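Local coordinates for C381 turret protein (Sulfolobus turreted icosahedral virus, PDB 4IND) that forms the pentameric turrets of the virus capsid, each subunit being built from three jelly-roll domains in a row, at residues A[154-160]-A[254-260]. Numbering follows the deposited sequence.
Sequences RINIPKI and TFGLEVE. With 2HP (dihydrogenphosphate ion), chain Y.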
loop_
_atom_site.group_PDB
_atom_site.type_symbol
_atom_site.label_atom_id
_atom_site.label_comp_id
_atom_site.label_asym_id
_atom_site.label_seq_id
_atom_site.Cartn_x
_atom_site.Cartn_y
_atom_site.Cartn_z
ATOM N N ARG A 154 1.842 -16.901 1.355
ATOM C CA ARG A 154 1.147 -17.579 0.290
ATOM C C ARG A 154 0.711 -18.924 0.811
ATOM O O ARG A 154 1.194 -19.385 1.849
ATOM C CB ARG A 154 2.098 -17.810 -0.891
ATOM C CG ARG A 154 3.391 -18.510 -0.477
ATOM C CD ARG A 154 4.233 -18.911 -1.694
ATOM N NE ARG A 154 5.536 -19.447 -1.285
ATOM C CZ ARG A 154 6.501 -19.778 -2.140
ATOM N NH1 ARG A 154 6.304 -19.618 -3.431
ATOM N NH2 ARG A 154 7.651 -20.273 -1.711
ATOM N N ILE A 155 -0.202 -19.550 0.094
ATOM C CA ILE A 155 -0.493 -20.959 0.317
ATOM C C ILE A 155 0.635 -21.729 -0.359
ATOM O O ILE A 155 0.934 -21.494 -1.531
ATOM C CB ILE A 155 -1.827 -21.347 -0.329
ATOM C CG1 ILE A 155 -2.985 -20.651 0.405
ATOM C CG2 ILE A 155 -2.038 -22.868 -0.292
ATOM C CD1 ILE A 155 -4.324 -20.855 -0.290
ATOM N N ASN A 156 1.289 -22.612 0.393
ATOM C CA ASN A 156 2.368 -23.442 -0.164
ATOM C C ASN A 156 2.297 -24.856 0.446
ATOM O O ASN A 156 2.973 -25.165 1.408
ATOM C CB ASN A 156 3.724 -22.795 0.070
ATOM C CG ASN A 156 4.854 -23.531 -0.646
ATOM O OD1 ASN A 156 4.602 -24.483 -1.381
ATOM N ND2 ASN A 156 6.099 -23.096 -0.426
ATOM N N ILE A 157 1.442 -25.691 -0.125
ATOM C CA ILE A 157 1.301 -27.086 0.317
ATOM C C ILE A 157 2.161 -27.986 -0.564
ATOM O O ILE A 157 2.067 -27.907 -1.784
ATOM C CB ILE A 157 -0.150 -27.531 0.193
ATOM C CG1 ILE A 157 -1.043 -26.659 1.095
ATOM C CG2 ILE A 157 -0.314 -29.015 0.566
ATOM C CD1 ILE A 157 -2.533 -26.881 0.838
ATOM N N PRO A 158 3.007 -28.838 0.058
ATOM C CA PRO A 158 3.922 -29.697 -0.711
ATOM C C PRO A 158 3.168 -30.775 -1.482
ATOM O O PRO A 158 1.947 -30.884 -1.333
ATOM C CB PRO A 158 4.840 -30.296 0.360
ATOM C CG PRO A 158 4.070 -30.191 1.644
ATOM C CD PRO A 158 3.224 -28.952 1.512
ATOM N N LYS A 159 3.878 -31.535 -2.314
ATOM C CA LYS A 159 3.234 -32.489 -3.203
ATOM C C LYS A 159 2.823 -33.727 -2.404
ATOM O O LYS A 159 3.517 -34.726 -2.386
ATOM C CB LYS A 159 4.160 -32.852 -4.370
ATOM C CG LYS A 159 3.509 -33.736 -5.427
ATOM C CD LYS A 159 4.562 -34.348 -6.368
ATOM C CE LYS A 159 5.216 -33.287 -7.242
ATOM N NZ LYS A 159 6.098 -33.890 -8.280
ATOM N N ILE A 160 1.680 -33.635 -1.731
ATOM C CA ILE A 160 1.232 -34.707 -0.836
ATOM C C ILE A 160 -0.267 -35.002 -0.953
ATOM O O ILE A 160 -0.793 -35.871 -0.252
ATOM C CB ILE A 160 1.516 -34.347 0.643
ATOM C CG1 ILE A 160 0.809 -33.041 0.988
ATOM C CG2 ILE A 160 3.020 -34.260 0.917
ATOM C CD1 ILE A 160 0.804 -32.724 2.500
ATOM N N THR A 254 -0.562 -37.362 -7.431
ATOM C CA THR A 254 -0.221 -36.712 -6.173
ATOM C C THR A 254 0.191 -35.300 -6.543
ATOM O O THR A 254 0.931 -35.109 -7.497
ATOM C CB THR A 254 0.943 -37.405 -5.477
ATOM O OG1 THR A 254 0.634 -38.788 -5.296
ATOM C CG2 THR A 254 1.196 -36.770 -4.112
ATOM N N PHE A 255 -0.308 -34.293 -5.827
ATOM C CA PHE A 255 0.001 -32.930 -6.224
ATOM C C PHE A 255 0.115 -31.995 -5.025
ATOM O O PHE A 255 -0.340 -32.310 -3.916
ATOM C CB PHE A 255 -1.023 -32.419 -7.250
ATOM C CG PHE A 255 -2.414 -32.236 -6.685
ATOM C CD1 PHE A 255 -2.837 -30.999 -6.226
ATOM C CD2 PHE A 255 -3.297 -33.307 -6.631
ATOM C CE1 PHE A 255 -4.130 -30.833 -5.708
ATOM C CE2 PHE A 255 -4.580 -33.160 -6.121
ATOM C CZ PHE A 255 -4.998 -31.918 -5.650
ATOM N N GLY A 256 0.731 -30.848 -5.266
ATOM C CA GLY A 256 0.887 -29.816 -4.272
ATOM C C GLY A 256 0.058 -28.628 -4.712
ATOM O O GLY A 256 -0.565 -28.661 -5.775
ATOM N N LEU A 257 0.018 -27.585 -3.886
ATOM C CA LEU A 257 -0.761 -26.403 -4.224
ATOM C C LEU A 257 -0.086 -25.172 -3.689
ATOM O O LEU A 257 0.170 -25.052 -2.489
ATOM C CB LEU A 257 -2.172 -26.501 -3.630
ATOM C CG LEU A 257 -3.026 -25.237 -3.822
ATOM C CD1 LEU A 257 -3.340 -25.037 -5.289
ATOM C CD2 LEU A 257 -4.334 -25.343 -2.996
ATOM N N GLU A 258 0.168 -24.240 -4.589
ATOM C CA GLU A 258 0.810 -22.986 -4.240
ATOM C C GLU A 258 -0.079 -21.899 -4.836
ATOM O O GLU A 258 -0.380 -21.902 -6.037
ATOM C CB GLU A 258 2.238 -23.020 -4.824
ATOM C CG GLU A 258 3.137 -21.812 -4.615
ATOM C CD GLU A 258 4.528 -22.055 -5.225
ATOM O OE1 GLU A 258 5.193 -23.020 -4.781
ATOM O OE2 GLU A 258 4.940 -21.307 -6.159
ATOM N N VAL A 259 -0.554 -20.992 -3.986
ATOM C CA VAL A 259 -1.349 -19.847 -4.439
ATOM C C VAL A 259 -0.699 -18.598 -3.893
ATOM O O VAL A 259 -0.540 -18.466 -2.683
ATOM C CB VAL A 259 -2.793 -19.920 -3.893
ATOM C CG1 VAL A 259 -3.646 -18.795 -4.491
ATOM C CG2 VAL A 259 -3.401 -21.282 -4.184
ATOM N N GLU A 260 -0.323 -17.679 -4.773
ATOM C CA GLU A 260 0.483 -16.536 -4.370
ATOM C C GLU A 260 0.153 -15.321 -5.212
ATOM O O GLU A 260 -0.129 -15.440 -6.415
ATOM C CB GLU A 260 1.972 -16.882 -4.518
ATOM C CG GLU A 260 2.304 -17.368 -5.907
ATOM C CD GLU A 260 3.440 -18.378 -5.941
ATOM O OE1 GLU A 260 4.180 -18.510 -4.941
ATOM O OE2 GLU A 260 3.596 -19.048 -6.981
HETATM P P 2HP Y . 8.825 -21.505 -5.786
HETATM O O1 2HP Y . 9.511 -21.260 -7.164
HETATM O O2 2HP Y . 8.504 -20.212 -5.104
HETATM O O3 2HP Y . 9.769 -22.141 -4.825
HETATM O O4 2HP Y . 7.545 -22.360 -6.004
#
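Arg-154 and Glu-260 run side by side at one end of an antiparallel strand pair, the first and last strands of the central jelly roll, where 155-163 borders a four-stranded sheet next to 253-262. NH1 of Arg-154 meets OE1 of Glu-260 at 2.8 Å, with the oxygen only 3° out of the guanidinium plane. The same nitrogen gives a nearly straight bond (172°) to O2 of the dihydrogenphosphate ion, 2.8 Å away, and makes a longer salt bridge to OE2 of Glu-258. Glu-258 reaches the ion because its chain is extended, with CG anti to the backbone N (chi1 179°); its OE1 lies 2.7 Å from phosphate O4. Lys-181 NZ of the same chain and the backbone N of Glu-237 of the second subunit also hydrogen-bond the ion, while Glu-125 and Asp-238 of that subunit pair with the rest of the Arg-154 guanidinium, placing this cluster at a subunit interface.

Behind it, Ile-155 with Val-259 and Ile-157 with Leu-257 are hydrogen-bonded pairs, each joined by two backbone bonds. Their side chains share the face turned toward the first domain, where Val-148, Phe-149 and Tyr-119 pack on them. Beyond Pro-158 the chain turns through an inverse gamma turn centred on Lys-159, whose CG lies 3.6 Å from O of Thr-254.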